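Local coordinates for protein MaoC-like dehydratase (Phytophthora Capsici, PDB 3KH8) that probably catalyses the hydration of 2-enoyl-CoA thioesters or the reverse dehydration, as a lyase of the MaoC-like, hydratase 2 family with hot dog domains, at residues 272-282 with 316-327; 84-93 with 252-260. All blocks are in the same frame, centred on the assembly; numbering follows the deposited sequence.

Contact 1 of 2, residues 272-282 with 316-327; sequences ARFKSIRVRFS and IVDGGEFVYTQD
Thr325 O is gripped side-on by the guanidinium of Arg273, whose NE and NH2 each donate to it at 2.8 Å. A bend at chi3 (65°) turns the group back to this carbonyl, and NH2 also makes a 2.6 Å salt bridge to Asp327 OD1, which accepts on its anti lone pair, with the guanidinium and carboxylate planes 70° apart. One arginine thus ties down the chain just beyond the end of strand 320-324. Along the antiparallel ladder two bulges shift the register; at the first, a classic bulge, Lys275 N and Ser276 N both donate to Val323 O. On the outer side Arg278 NH2 meets Glu321 OE1 at 3.1 Å from above the carboxylate plane, while also bonding Ala198 O. Further on, water 3 links Arg280 NE to Asp318 OD2. The side of Phe274, Ile277 and Phe322 is largely apolar: Phe322 sets its CE2 edge over the centre of the Phe274 ring, a T-shaped pair with centroids 4.7 Å apart, and Val317 CG1 packs on Val279 CB at 3.5 Å. Ile277, beside Phe322, turns to helix 251-266. An antiparallel sheet curled round a long helix, here 251-266, is characteristic of the hot dog fold.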
loop_
_atom_site.group_PDB
_atom_site.type_symbol
_atom_site.label_atom_id
_atom_site.label_comp_id
_atom_site.label_asym_id
_atom_site.label_seq_id
_atom_site.Cartn_x
_atom_site.Cartn_y
_atom_site.Cartn_z
ATOM N N ALA A 272 -8.086 -22.328 0.863
ATOM C CA ALA A 272 -7.710 -23.638 1.399
ATOM C C ALA A 272 -7.300 -24.617 0.289
ATOM O O ALA A 272 -6.605 -25.599 0.548
ATOM C CB ALA A 272 -8.835 -24.219 2.267
ATOM N N ARG A 273 -7.705 -24.322 -0.943
ATOM C CA ARG A 273 -7.350 -25.148 -2.104
ATOM C C ARG A 273 -5.938 -24.882 -2.654
ATOM O O ARG A 273 -5.403 -25.695 -3.405
ATOM C CB ARG A 273 -8.413 -25.013 -3.202
ATOM C CG ARG A 273 -9.784 -25.547 -2.780
ATOM C CD ARG A 273 -10.818 -25.445 -3.888
ATOM N NE ARG A 273 -10.490 -26.303 -5.023
ATOM C CZ ARG A 273 -11.114 -26.280 -6.198
ATOM N NH1 ARG A 273 -12.115 -25.437 -6.416
ATOM N NH2 ARG A 273 -10.732 -27.107 -7.162
ATOM N N PHE A 274 -5.336 -23.761 -2.260
ATOM C CA PHE A 274 -3.993 -23.358 -2.711
ATOM C C PHE A 274 -2.941 -24.089 -1.867
ATOM O O PHE A 274 -2.672 -23.706 -0.723
ATOM C CB PHE A 274 -3.863 -21.830 -2.556
ATOM C CG PHE A 274 -2.686 -21.207 -3.277
ATOM C CD1 PHE A 274 -2.901 -20.326 -4.335
ATOM C CD2 PHE A 274 -1.376 -21.439 -2.859
ATOM C CE1 PHE A 274 -1.825 -19.702 -4.989
ATOM C CE2 PHE A 274 -0.293 -20.831 -3.506
ATOM C CZ PHE A 274 -0.518 -19.960 -4.573
ATOM N N LYS A 275 -2.335 -25.136 -2.428
ATOM C CA LYS A 275 -1.503 -26.036 -1.621
ATOM C C LYS A 275 0.002 -25.781 -1.674
ATOM O O LYS A 275 0.651 -25.660 -0.631
ATOM C CB LYS A 275 -1.825 -27.509 -1.923
ATOM C CG LYS A 275 -3.203 -27.948 -1.444
ATOM C CD LYS A 275 -3.309 -27.843 0.076
ATOM C CE LYS A 275 -4.727 -28.055 0.551
ATOM N NZ LYS A 275 -4.898 -27.657 1.981
ATOM N N SER A 276 0.562 -25.713 -2.876
ATOM C CA SER A 276 1.988 -25.430 -3.010
ATOM C C SER A 276 2.318 -24.769 -4.335
ATOM O O SER A 276 1.563 -24.864 -5.301
ATOM C CB SER A 276 2.837 -26.696 -2.820
ATOM O OG SER A 276 2.617 -27.618 -3.871
ATOM N N ILE A 277 3.461 -24.096 -4.356
ATOM C CA ILE A 277 3.946 -23.402 -5.532
ATOM C C ILE A 277 5.469 -23.309 -5.452
ATOM O O ILE A 277 6.024 -22.978 -4.400
ATOM C CB ILE A 277 3.272 -21.995 -5.690
ATOM C CG1 ILE A 277 3.730 -21.298 -6.979
ATOM C CG2 ILE A 277 3.480 -21.124 -4.431
ATOM C CD1 ILE A 277 2.824 -20.160 -7.430
ATOM N N ARG A 278 6.137 -23.648 -6.551
ATOM C CA ARG A 278 7.584 -23.465 -6.659
ATOM C C ARG A 278 7.967 -22.933 -8.035
ATOM O O ARG A 278 7.347 -23.283 -9.043
ATOM C CB ARG A 278 8.342 -24.755 -6.327
ATOM C CG ARG A 278 8.027 -25.953 -7.224
ATOM C CD ARG A 278 8.903 -27.127 -6.829
ATOM N NE ARG A 278 8.573 -28.355 -7.549
ATOM C CZ ARG A 278 9.429 -29.040 -8.303
ATOM N NH1 ARG A 278 10.685 -28.623 -8.451
ATOM N NH2 ARG A 278 9.031 -30.152 -8.904
ATOM N N VAL A 279 8.981 -22.074 -8.070
ATOM C CA VAL A 279 9.364 -21.383 -9.294
ATOM C C VAL A 279 10.868 -21.168 -9.305
ATOM O O VAL A 279 11.537 -21.320 -8.272
ATOM C CB VAL A 279 8.679 -19.980 -9.414
ATOM C CG1 VAL A 279 7.155 -20.087 -9.374
ATOM C CG2 VAL A 279 9.186 -19.009 -8.332
ATOM N N ARG A 280 11.397 -20.815 -10.471
ATOM C CA ARG A 280 12.699 -20.170 -10.514
ATOM C C ARG A 280 12.588 -18.821 -11.204
ATOM O O ARG A 280 11.734 -18.624 -12.071
ATOM C CB ARG A 280 13.777 -21.061 -11.151
ATOM C CG ARG A 280 13.704 -21.200 -12.652
ATOM C CD ARG A 280 14.812 -22.125 -13.173
ATOM N NE ARG A 280 14.460 -22.645 -14.490
ATOM C CZ ARG A 280 13.799 -23.779 -14.700
ATOM N NH1 ARG A 280 13.427 -24.544 -13.681
ATOM N NH2 ARG A 280 13.520 -24.155 -15.938
ATOM N N PHE A 281 13.440 -17.888 -10.799
ATOM C CA PHE A 281 13.457 -16.565 -11.393
ATOM C C PHE A 281 14.526 -16.534 -12.470
ATOM O O PHE A 281 15.720 -16.671 -12.188
ATOM C CB PHE A 281 13.683 -15.501 -10.315
ATOM C CG PHE A 281 12.706 -15.593 -9.177
ATOM C CD1 PHE A 281 11.393 -15.152 -9.332
ATOM C CD2 PHE A 281 13.086 -16.149 -7.959
ATOM C CE1 PHE A 281 10.474 -15.251 -8.286
ATOM C CE2 PHE A 281 12.169 -16.254 -6.902
ATOM C CZ PHE A 281 10.864 -15.802 -7.070
ATOM N N SER A 282 14.088 -16.362 -13.711
ATOM C CA SER A 282 14.963 -16.595 -14.857
ATOM C C SER A 282 15.523 -15.315 -15.467
ATOM O O SER A 282 16.637 -15.317 -15.989
ATOM C CB SER A 282 14.249 -17.451 -15.908
ATOM O OG SER A 282 12.920 -17.009 -16.096
ATOM N N ILE A 316 10.185 -14.570 -17.125
ATOM C CA ILE A 316 10.728 -14.029 -15.873
ATOM C C ILE A 316 10.589 -15.010 -14.709
ATOM O O ILE A 316 11.387 -14.996 -13.774
ATOM C CB ILE A 316 10.109 -12.650 -15.505
ATOM C CG1 ILE A 316 8.579 -12.741 -15.364
ATOM C CG2 ILE A 316 10.519 -11.599 -16.541
ATOM C CD1 ILE A 316 7.916 -11.513 -14.732
ATOM N N VAL A 317 9.561 -15.849 -14.779
ATOM C CA VAL A 317 9.326 -16.902 -13.803
ATOM C C VAL A 317 9.184 -18.198 -14.601
ATOM O O VAL A 317 8.285 -18.329 -15.435
ATOM C CB VAL A 317 8.045 -16.632 -12.980
ATOM C CG1 VAL A 317 7.814 -17.731 -11.976
ATOM C CG2 VAL A 317 8.121 -15.271 -12.274
ATOM N N ASP A 318 10.086 -19.142 -14.351
ATOM C CA ASP A 318 10.162 -20.369 -15.141
ATOM C C ASP A 318 10.045 -21.592 -14.239
ATOM O O ASP A 318 10.173 -21.482 -13.011
ATOM C CB ASP A 318 11.486 -20.401 -15.916
ATOM C CG ASP A 318 11.393 -21.164 -17.240
ATOM O OD1 ASP A 318 10.411 -21.901 -17.486
ATOM O OD2 ASP A 318 12.332 -21.020 -18.047
ATOM N N GLY A 319 9.785 -22.747 -14.853
ATOM C CA GLY A 319 9.704 -24.021 -14.138
ATOM C C GLY A 319 8.672 -24.032 -13.022
ATOM O O GLY A 319 8.889 -24.635 -11.972
ATOM N N GLY A 320 7.545 -23.370 -13.257
ATOM C CA GLY A 320 6.509 -23.240 -12.244
ATOM C C GLY A 320 5.687 -24.498 -12.061
ATOM O O GLY A 320 5.207 -25.082 -13.035
ATOM N N GLU A 321 5.543 -24.920 -10.807
ATOM C CA GLU A 321 4.670 -26.036 -10.455
ATOM C C GLU A 321 3.710 -25.617 -9.348
ATOM O O GLU A 321 4.132 -25.220 -8.260
ATOM C CB GLU A 321 5.481 -27.260 -10.023
ATOM C CG GLU A 321 4.624 -28.438 -9.581
ATOM C CD GLU A 321 5.446 -29.556 -8.982
ATOM O OE1 GLU A 321 6.029 -30.343 -9.751
ATOM O OE2 GLU A 321 5.505 -29.641 -7.737
ATOM N N PHE A 322 2.418 -25.705 -9.639
ATOM C CA PHE A 322 1.368 -25.323 -8.704
ATOM C C PHE A 322 0.539 -26.552 -8.354
ATOM O O PHE A 322 0.118 -27.292 -9.244
ATOM C CB PHE A 322 0.487 -24.243 -9.338
ATOM C CG PHE A 322 -0.689 -23.818 -8.492
ATOM C CD1 PHE A 322 -1.988 -23.954 -8.973
ATOM C CD2 PHE A 322 -0.498 -23.259 -7.231
ATOM C CE1 PHE A 322 -3.081 -23.555 -8.207
ATOM C CE2 PHE A 322 -1.579 -22.859 -6.458
ATOM C CZ PHE A 322 -2.876 -23.003 -6.946
ATOM N N VAL A 323 0.321 -26.773 -7.062
ATOM C CA VAL A 323 -0.527 -27.872 -6.606
ATOM C C VAL A 323 -1.743 -27.319 -5.867
ATOM O O VAL A 323 -1.610 -26.503 -4.951
ATOM C CB VAL A 323 0.255 -28.896 -5.728
ATOM C CG1 VAL A 323 -0.663 -30.024 -5.246
ATOM C CG2 VAL A 323 1.443 -29.469 -6.500
ATOM N N TYR A 324 -2.924 -27.757 -6.291
ATOM C CA TYR A 324 -4.173 -27.335 -5.677
ATOM C C TYR A 324 -5.089 -28.532 -5.410
ATOM O O TYR A 324 -4.914 -29.604 -6.000
ATOM C CB TYR A 324 -4.878 -26.287 -6.551
ATOM C CG TYR A 324 -5.471 -26.830 -7.833
ATOM C CD1 TYR A 324 -4.663 -27.120 -8.934
ATOM C CD2 TYR A 324 -6.843 -27.052 -7.948
ATOM C CE1 TYR A 324 -5.207 -27.623 -10.110
ATOM C CE2 TYR A 324 -7.397 -27.553 -9.121
ATOM C CZ TYR A 324 -6.572 -27.836 -10.196
ATOM O OH TYR A 324 -7.112 -28.333 -11.355
ATOM N N THR A 325 -6.053 -28.341 -4.509
ATOM C CA THR A 325 -7.088 -29.341 -4.237
ATOM C C THR A 325 -8.092 -29.378 -5.388
ATOM O O THR A 325 -8.707 -28.363 -5.719
ATOM C CB THR A 325 -7.819 -29.056 -2.902
ATOM O OG1 THR A 325 -6.860 -28.941 -1.845
ATOM C CG2 THR A 325 -8.795 -30.179 -2.563
ATOM N N GLN A 326 -8.246 -30.558 -5.988
ATOM C CA GLN A 326 -9.111 -30.759 -7.158
ATOM C C GLN A 326 -10.595 -30.518 -6.888
ATOM O O GLN A 326 -11.051 -30.637 -5.750
ATOM C CB GLN A 326 -8.911 -32.165 -7.723
ATOM C CG GLN A 326 -7.768 -32.265 -8.710
ATOM C CD GLN A 326 -7.435 -33.695 -9.072
ATOM O OE1 GLN A 326 -6.894 -34.445 -8.254
ATOM N NE2 GLN A 326 -7.742 -34.080 -10.306
ATOM N N ASP A 327 -11.334 -30.189 -7.951
ATOM C CA ASP A 327 -12.778 -29.916 -7.886
ATOM C C ASP A 327 -13.573 -31.011 -7.169
ATOM O O ASP A 327 -14.447 -30.712 -6.349
ATOM C CB ASP A 327 -13.354 -29.707 -9.295
ATOM C CG ASP A 327 -12.957 -28.371 -9.911
ATOM O OD1 ASP A 327 -12.131 -27.640 -9.321
ATOM O OD2 ASP A 327 -13.477 -28.051 -11.003
HETATM O O HOH W 1 -8.076 -27.997 0.453
HETATM O O HOH W 2 4.471 -26.882 -5.993
HETATM O O HOH W 3 15.054 -21.315 -16.895
#

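Contact 2 of 2, residues 84-93 with 252-260; sequences FPLYPVCLPF and LCSMGVASR
Leu86 drives one methyl, CD2, against the backbone of helix 252-260, 3.6 Å from Gly256 N. The same methyl touches Met255 CG at 3.9 Å, and its twin CD1 meets the CE end of the extended methionine, so the leucine fork lies across that side chain at about a right angle. One turn further along the helix, Phe84 brings the rim of its ring to the backbone: CZ is 3.4 Å from Arg260 N, close to the ring plane, and CE2 lies 3.6 Å from Ser259 CB. With CG anti to the backbone N (chi1 -167°), the ring reaches across to the helix, and Arg260 CG comes to Phe84 CZ obliquely, from above the ring plane, 3.7 Å away. At the other end Leu252 spreads its two methyls, CD2 to Val89 CG2 at 4.2 Å and CD1 to Phe93 CE2 at 3.9 Å.

Behind this shell, Ser259 OG donates to Met255 O at 2.8 Å, on the face of that carbonyl opposite Ser259 N, which turns the hydroxyl back onto its own helix. A type I turn from Phe84 to Tyr87 presents Phe84 and Leu86 together. Arg260 carries its charge away to Glu68, and Phe73 meets the Phe84 ring edge-to-face. Such buried apolar packing joins a segment of the N-terminal hydratase 2 region to the long central helix of the C-terminal MaoC-like hot dog.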
loop_
_atom_site.group_PDB
_atom_site.type_symbol
_atom_site.label_atom_id
_atom_site.label_comp_id
_atom_site.label_asym_id
_atom_site.label_seq_id
_atom_site.Cartn_x
_atom_site.Cartn_y
_atom_site.Cartn_z
ATOM N N PHE A 84 -3.971 -13.458 1.113
ATOM C CA PHE A 84 -3.527 -14.064 -0.141
ATOM C C PHE A 84 -2.519 -15.176 0.175
ATOM O O PHE A 84 -1.610 -14.968 0.980
ATOM C CB PHE A 84 -2.959 -13.058 -1.147
ATOM C CG PHE A 84 -2.792 -13.645 -2.520
ATOM C CD1 PHE A 84 -3.880 -13.730 -3.386
ATOM C CD2 PHE A 84 -1.572 -14.180 -2.916
ATOM C CE1 PHE A 84 -3.744 -14.312 -4.644
ATOM C CE2 PHE A 84 -1.424 -14.764 -4.174
ATOM C CZ PHE A 84 -2.508 -14.832 -5.036
ATOM N N PRO A 85 -2.695 -16.368 -0.434
ATOM C CA PRO A 85 -1.936 -17.555 -0.014
ATOM C C PRO A 85 -0.408 -17.444 -0.048
ATOM O O PRO A 85 0.266 -18.147 0.708
ATOM C CB PRO A 85 -2.424 -18.635 -0.984
ATOM C CG PRO A 85 -3.817 -18.233 -1.280
ATOM C CD PRO A 85 -3.744 -16.729 -1.409
ATOM N N LEU A 86 0.133 -16.578 -0.900
ATOM C CA LEU A 86 1.582 -16.405 -0.987
ATOM C C LEU A 86 2.162 -15.490 0.103
ATOM O O LEU A 86 3.385 -15.405 0.251
ATOM C CB LEU A 86 1.992 -15.888 -2.374
ATOM C CG LEU A 86 3.463 -16.104 -2.769
ATOM C CD1 LEU A 86 3.734 -17.577 -3.085
ATOM C CD2 LEU A 86 3.856 -15.221 -3.945
ATOM N N TYR A 87 1.302 -14.812 0.864
ATOM C CA TYR A 87 1.784 -13.823 1.842
ATOM C C TYR A 87 2.923 -14.279 2.783
ATOM O O TYR A 87 3.824 -13.488 3.061
ATOM C CB TYR A 87 0.631 -13.169 2.634
ATOM C CG TYR A 87 1.129 -12.167 3.657
ATOM C CD1 TYR A 87 1.713 -10.968 3.256
ATOM C CD2 TYR A 87 1.044 -12.431 5.023
ATOM C CE1 TYR A 87 2.193 -10.044 4.192
ATOM C CE2 TYR A 87 1.522 -11.518 5.967
ATOM C CZ TYR A 87 2.089 -10.331 5.542
ATOM O OH TYR A 87 2.563 -9.428 6.461
ATOM N N PRO A 88 2.908 -15.546 3.263
ATOM C CA PRO A 88 4.008 -15.980 4.141
ATOM C C PRO A 88 5.441 -15.678 3.658
ATOM O O PRO A 88 6.326 -15.514 4.494
ATOM C CB PRO A 88 3.774 -17.486 4.260
ATOM C CG PRO A 88 2.305 -17.612 4.200
ATOM C CD PRO A 88 1.850 -16.574 3.200
ATOM N N VAL A 89 5.668 -15.571 2.344
ATOM C CA VAL A 89 7.002 -15.217 1.821
ATOM C C VAL A 89 7.524 -13.872 2.332
ATOM O O VAL A 89 8.732 -13.631 2.327
ATOM C CB VAL A 89 7.088 -15.224 0.258
ATOM C CG1 VAL A 89 6.676 -16.571 -0.293
ATOM C CG2 VAL A 89 6.264 -14.088 -0.372
ATOM N N CYS A 90 6.609 -12.999 2.752
ATOM C CA CYS A 90 6.978 -11.681 3.260
ATOM C C CYS A 90 7.422 -11.706 4.716
ATOM O O CYS A 90 8.150 -10.822 5.152
ATOM C CB CYS A 90 5.808 -10.702 3.100
ATOM S SG CYS A 90 5.466 -10.304 1.387
ATOM N N LEU A 91 6.982 -12.719 5.458
ATOM C CA LEU A 91 7.191 -12.764 6.915
ATOM C C LEU A 91 8.659 -12.805 7.380
ATOM O O LEU A 91 8.988 -12.183 8.397
ATOM C CB LEU A 91 6.354 -13.875 7.564
ATOM C CG LEU A 91 4.829 -13.715 7.490
ATOM C CD1 LEU A 91 4.126 -15.001 7.900
ATOM C CD2 LEU A 91 4.332 -12.529 8.333
ATOM N N PRO A 92 9.544 -13.514 6.644
ATOM C CA PRO A 92 10.970 -13.446 6.988
ATOM C C PRO A 92 11.589 -12.056 6.816
ATOM O O PRO A 92 12.589 -11.754 7.463
ATOM C CB PRO A 92 11.616 -14.435 6.009
ATOM C CG PRO A 92 10.532 -15.372 5.656
ATOM C CD PRO A 92 9.299 -14.527 5.597
ATOM N N PHE A 93 11.010 -11.225 5.950
ATOM C CA PHE A 93 11.447 -9.835 5.817
ATOM C C PHE A 93 10.873 -8.987 6.959
ATOM O O PHE A 93 11.579 -8.190 7.586
ATOM C CB PHE A 93 10.982 -9.236 4.485
ATOM C CG PHE A 93 11.590 -9.882 3.269
ATOM C CD1 PHE A 93 12.755 -9.370 2.704
ATOM C CD2 PHE A 93 10.981 -10.983 2.669
ATOM C CE1 PHE A 93 13.316 -9.956 1.568
ATOM C CE2 PHE A 93 11.538 -11.580 1.530
ATOM C CZ PHE A 93 12.707 -11.066 0.983
ATOM N N LEU A 252 9.599 -11.681 -6.072
ATOM C CA LEU A 252 8.475 -12.224 -5.306
ATOM C C LEU A 252 7.132 -11.564 -5.643
ATOM O O LEU A 252 6.081 -12.180 -5.466
ATOM C CB LEU A 252 8.750 -12.173 -3.798
ATOM C CG LEU A 252 9.733 -13.228 -3.270
ATOM C CD1 LEU A 252 10.104 -12.944 -1.805
ATOM C CD2 LEU A 252 9.163 -14.640 -3.430
ATOM N N CYS A 253 7.173 -10.321 -6.123
ATOM C CA CYS A 253 5.968 -9.643 -6.612
ATOM C C CYS A 253 5.484 -10.310 -7.911
ATOM O O CYS A 253 4.297 -10.601 -8.064
ATOM C CB CYS A 253 6.228 -8.145 -6.820
ATOM S SG CYS A 253 4.766 -7.182 -7.358
ATOM N N SER A 254 6.417 -10.565 -8.829
ATOM C CA SER A 254 6.129 -11.342 -10.045
ATOM C C SER A 254 5.534 -12.707 -9.706
ATOM O O SER A 254 4.602 -13.170 -10.367
ATOM C CB SER A 254 7.400 -11.529 -10.884
ATOM O OG SER A 254 7.853 -10.284 -11.381
ATOM N N MET A 255 6.079 -13.346 -8.675
ATOM C CA MET A 255 5.558 -14.622 -8.202
ATOM C C MET A 255 4.127 -14.450 -7.689
ATOM O O MET A 255 3.279 -15.321 -7.903
ATOM C CB MET A 255 6.463 -15.206 -7.113
ATOM C CG MET A 255 6.123 -16.649 -6.723
ATOM S SD MET A 255 7.244 -17.276 -5.468
ATOM C CE MET A 255 6.663 -18.961 -5.280
ATOM N N GLY A 256 3.872 -13.325 -7.015
ATOM C CA GLY A 256 2.526 -12.973 -6.562
ATOM C C GLY A 256 1.549 -12.828 -7.715
ATOM O O GLY A 256 0.423 -13.328 -7.649
ATOM N N VAL A 257 1.988 -12.149 -8.775
ATOM C CA VAL A 257 1.165 -11.942 -9.970
ATOM C C VAL A 257 0.793 -13.285 -10.613
ATOM O O VAL A 257 -0.374 -13.511 -10.953
ATOM C CB VAL A 257 1.849 -10.979 -10.981
ATOM C CG1 VAL A 257 1.096 -10.931 -12.306
ATOM C CG2 VAL A 257 1.939 -9.573 -10.388
ATOM N N ALA A 258 1.775 -14.175 -10.757
ATOM C CA ALA A 258 1.498 -15.531 -11.265
ATOM C C ALA A 258 0.539 -16.290 -10.338
ATOM O O ALA A 258 -0.403 -16.941 -10.805
ATOM C CB ALA A 258 2.791 -16.306 -11.462
ATOM N N SER A 259 0.769 -16.180 -9.028
ATOM C CA SER A 259 -0.084 -16.826 -8.027
ATOM C C SER A 259 -1.541 -16.363 -8.102
ATOM O O SER A 259 -2.453 -17.163 -7.903
ATOM C CB SER A 259 0.465 -16.613 -6.615
ATOM O OG SER A 259 1.750 -17.194 -6.480
ATOM N N ARG A 260 -1.743 -15.073 -8.381
ATOM C CA ARG A 260 -3.078 -14.507 -8.564
ATOM C C ARG A 260 -3.802 -15.173 -9.731
ATOM O O ARG A 260 -4.982 -15.509 -9.621
ATOM C CB ARG A 260 -3.002 -13.000 -8.812
ATOM C CG ARG A 260 -2.677 -12.150 -7.583
ATOM C CD ARG A 260 -2.453 -10.694 -7.981
ATOM N NE ARG A 260 -3.504 -10.227 -8.881
ATOM C CZ ARG A 260 -3.332 -9.341 -9.855
ATOM N NH1 ARG A 260 -2.142 -8.792 -10.072
ATOM N NH2 ARG A 260 -4.361 -9.009 -10.619
#

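How the contacts relate
From the N terminus, 84-93 comes first, within the N-terminal hydratase 2 region. Contact 2 closes a loop of 158 residues when the chain, after passing through much of the sheet, reaches helix 251-266. A short connection leads from that helix to strand 274-281, where contact 1 opens; it closes 33 residues later, after two intervening strands, at 316-327. The two loops therefore follow in series, neither enclosing nor crossing the other. Their centres lie 11 Å apart and their side chains touch: Ile277 CD1 is 3.3 Å from Ser259 OG, and Phe274 CG is 3.5 Å from Pro85 CB. Together they tie the N-terminal segment, the helix and the C-terminal strands into one core.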